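Local structure of interferon alpha/beta receptor 1 (Mus musculus, 3WCY) at residues N336-W342 with C371-L377. The protein pairs with IFNAR2 as the cell-surface receptor for type I interferons and starts JAK-STAT signalling when they bind. Residues are numbered along the deposited sequence; the frame is centred on the assembly and turned at random.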
# COMPACT_ATOMS: atom_id res chain seq x y z
N ASN A 336 -13.56 5.05 -16.25
CA ASN A 336 -12.38 4.96 -17.12
C ASN A 336 -12.52 3.76 -18.05
O ASN A 336 -12.94 2.68 -17.61
CB ASN A 336 -11.09 4.88 -16.29
CG ASN A 336 -9.88 5.51 -16.96
OD1 ASN A 336 -9.91 6.64 -17.45
ND2 ASN A 336 -8.76 4.79 -16.94
N TYR A 337 -12.19 3.95 -19.34
CA TYR A 337 -12.34 2.91 -20.36
C TYR A 337 -11.03 2.48 -21.02
O TYR A 337 -10.05 3.23 -21.02
CB TYR A 337 -13.37 3.34 -21.42
CG TYR A 337 -14.70 3.82 -20.86
CD1 TYR A 337 -14.96 5.17 -20.69
CD2 TYR A 337 -15.69 2.91 -20.50
CE1 TYR A 337 -16.18 5.62 -20.18
CE2 TYR A 337 -16.92 3.34 -19.99
CZ TYR A 337 -17.15 4.70 -19.83
OH TYR A 337 -18.35 5.13 -19.32
N GLU A 338 -11.01 1.26 -21.59
CA GLU A 338 -9.87 0.67 -22.28
C GLU A 338 -10.28 0.02 -23.59
O GLU A 338 -11.35 -0.58 -23.67
CB GLU A 338 -9.18 -0.38 -21.39
CG GLU A 338 -7.67 -0.42 -21.56
CD GLU A 338 -6.95 -1.66 -21.03
OE1 GLU A 338 -7.17 -2.03 -19.86
OE2 GLU A 338 -6.13 -2.22 -21.79
N ILE A 339 -9.43 0.13 -24.63
CA ILE A 339 -9.68 -0.47 -25.94
C ILE A 339 -8.58 -1.44 -26.35
O ILE A 339 -7.42 -1.25 -25.98
CB ILE A 339 -10.06 0.59 -27.03
CG1 ILE A 339 -11.42 0.29 -27.63
CG2 ILE A 339 -9.01 0.75 -28.12
CD1 ILE A 339 -12.52 0.94 -26.93
N ILE A 340 -8.95 -2.51 -27.07
CA ILE A 340 -8.05 -3.54 -27.58
C ILE A 340 -8.46 -3.80 -29.03
O ILE A 340 -9.47 -4.46 -29.28
CB ILE A 340 -8.01 -4.82 -26.68
CG1 ILE A 340 -7.38 -4.52 -25.29
CG2 ILE A 340 -7.26 -5.97 -27.36
CD1 ILE A 340 -7.98 -5.34 -24.10
N PHE A 341 -7.72 -3.22 -29.98
CA PHE A 341 -8.01 -3.37 -31.40
C PHE A 341 -6.91 -4.05 -32.21
O PHE A 341 -5.72 -3.88 -31.92
CB PHE A 341 -8.45 -2.03 -32.03
CG PHE A 341 -7.39 -0.96 -32.16
CD1 PHE A 341 -6.84 -0.66 -33.40
CD2 PHE A 341 -6.97 -0.23 -31.06
CE1 PHE A 341 -5.86 0.33 -33.52
CE2 PHE A 341 -5.99 0.75 -31.18
CZ PHE A 341 -5.44 1.03 -32.41
N TRP A 342 -7.31 -4.82 -33.22
CA TRP A 342 -6.41 -5.54 -34.13
C TRP A 342 -7.02 -5.70 -35.53
O TRP A 342 -8.04 -5.07 -35.82
CB TRP A 342 -5.94 -6.87 -33.52
CG TRP A 342 -6.97 -7.95 -33.42
CD1 TRP A 342 -7.17 -8.98 -34.30
CD2 TRP A 342 -7.88 -8.18 -32.33
NE1 TRP A 342 -8.17 -9.81 -33.84
CE2 TRP A 342 -8.62 -9.34 -32.64
CE3 TRP A 342 -8.15 -7.49 -31.14
CZ2 TRP A 342 -9.62 -9.83 -31.79
CZ3 TRP A 342 -9.13 -7.99 -30.30
CH2 TRP A 342 -9.86 -9.14 -30.63
N CYS A 371 -10.93 -5.74 -35.72
CA CYS A 371 -11.61 -6.33 -34.57
C CYS A 371 -11.34 -5.54 -33.30
O CYS A 371 -10.19 -5.44 -32.88
CB CYS A 371 -11.24 -7.80 -34.42
SG CYS A 371 -12.61 -8.93 -34.77
N VAL A 372 -12.40 -5.00 -32.69
CA VAL A 372 -12.32 -4.19 -31.46
C VAL A 372 -12.86 -4.95 -30.23
O VAL A 372 -13.77 -5.77 -30.35
CB VAL A 372 -12.98 -2.79 -31.60
CG1 VAL A 372 -12.31 -1.77 -30.69
CG2 VAL A 372 -12.97 -2.29 -33.05
N GLN A 373 -12.27 -4.66 -29.05
CA GLN A 373 -12.62 -5.22 -27.75
C GLN A 373 -12.45 -4.14 -26.69
O GLN A 373 -11.50 -3.37 -26.76
CB GLN A 373 -11.73 -6.41 -27.42
CG GLN A 373 -12.48 -7.72 -27.33
CD GLN A 373 -11.71 -8.77 -26.58
OE1 GLN A 373 -11.23 -8.55 -25.46
NE2 GLN A 373 -11.61 -9.96 -27.16
N ALA A 374 -13.37 -4.06 -25.72
CA ALA A 374 -13.30 -3.04 -24.67
C ALA A 374 -13.56 -3.54 -23.25
O ALA A 374 -14.27 -4.53 -23.05
CB ALA A 374 -14.22 -1.87 -24.99
N ARG A 375 -13.00 -2.82 -22.27
CA ARG A 375 -13.17 -3.10 -20.84
C ARG A 375 -13.29 -1.80 -20.06
O ARG A 375 -12.83 -0.75 -20.51
CB ARG A 375 -12.04 -4.00 -20.29
CG ARG A 375 -12.30 -5.51 -20.47
CD ARG A 375 -13.42 -6.07 -19.59
NE ARG A 375 -13.08 -6.04 -18.17
CZ ARG A 375 -13.88 -6.46 -17.19
NH1 ARG A 375 -15.07 -6.97 -17.47
NH2 ARG A 375 -13.48 -6.38 -15.93
N VAL A 376 -13.96 -1.87 -18.90
CA VAL A 376 -14.21 -0.73 -18.03
C VAL A 376 -13.35 -0.78 -16.74
O VAL A 376 -13.05 -1.87 -16.24
CB VAL A 376 -15.73 -0.52 -17.79
CG1 VAL A 376 -16.32 -1.57 -16.84
CG2 VAL A 376 -16.04 0.90 -17.35
N LEU A 377 -12.92 0.40 -16.25
CA LEU A 377 -12.07 0.52 -15.06
C LEU A 377 -12.63 1.51 -14.04
O LEU A 377 -12.82 2.68 -14.35
CB LEU A 377 -10.63 0.90 -15.45
CG LEU A 377 -9.88 -0.05 -16.41
CD1 LEU A 377 -8.72 0.66 -17.07
CD2 LEU A 377 -9.42 -1.32 -15.69
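The carbonyl oxygen of Q373 accepts a hydrogen bond from the backbone N of I340 at 2.7 Å. The return bond from Q373 N to I340 O is weak. Equivalent backbone pairs join E338 with R375 and W342 with C371. At the N336 end, L377 N donates to N336 O at 2.7 Å, and N336 N donates back to L377 O. Y337, I339 and F341 face V376, A374 and V372 in the non-hydrogen-bonded pairs. The strands run antiparallel, with 161° between their directions. They form the middle of a four-stranded sheet in the fourth fibronectin type III domain of the extracellular region, with 350-354 and 392-395 as its outer strands. Y337, I339 and A374 turn to the domain interior and pack against V325 of strand 321-326. There the CD1 methyl of I339 meets CB of A374 at 3.8 Å, and CG1 of I339 meets CG1 of V372. The side chains of Y337 and V376 lie side by side, CE2 to CG2 3.7 Å. On the other sheet face, W342 folds its indole over C371. With chi1 at 71°, CG sits between the backbone N and the carbonyl carbon, which brings the ring back across the neighbouring strand. CB of C371 lies over one ring face in a CH-pi contact, 3.5 Å from CE2 of W342. SG of C371 approaches obliquely, 5.0 Å from the centre of the six-membered ring of W342, and is tied to C393 by a disulfide. NE2 of Q373 comes to the ring edge, 4.0 Å from CH2 of W342, with the amide turned 78° from the indole plane. Replacing W342 by an alanine is likely to take the ring away from CB of C371 and leave the Q373 amide without its aromatic neighbour. K349 makes a cation-pi contact with the same indole.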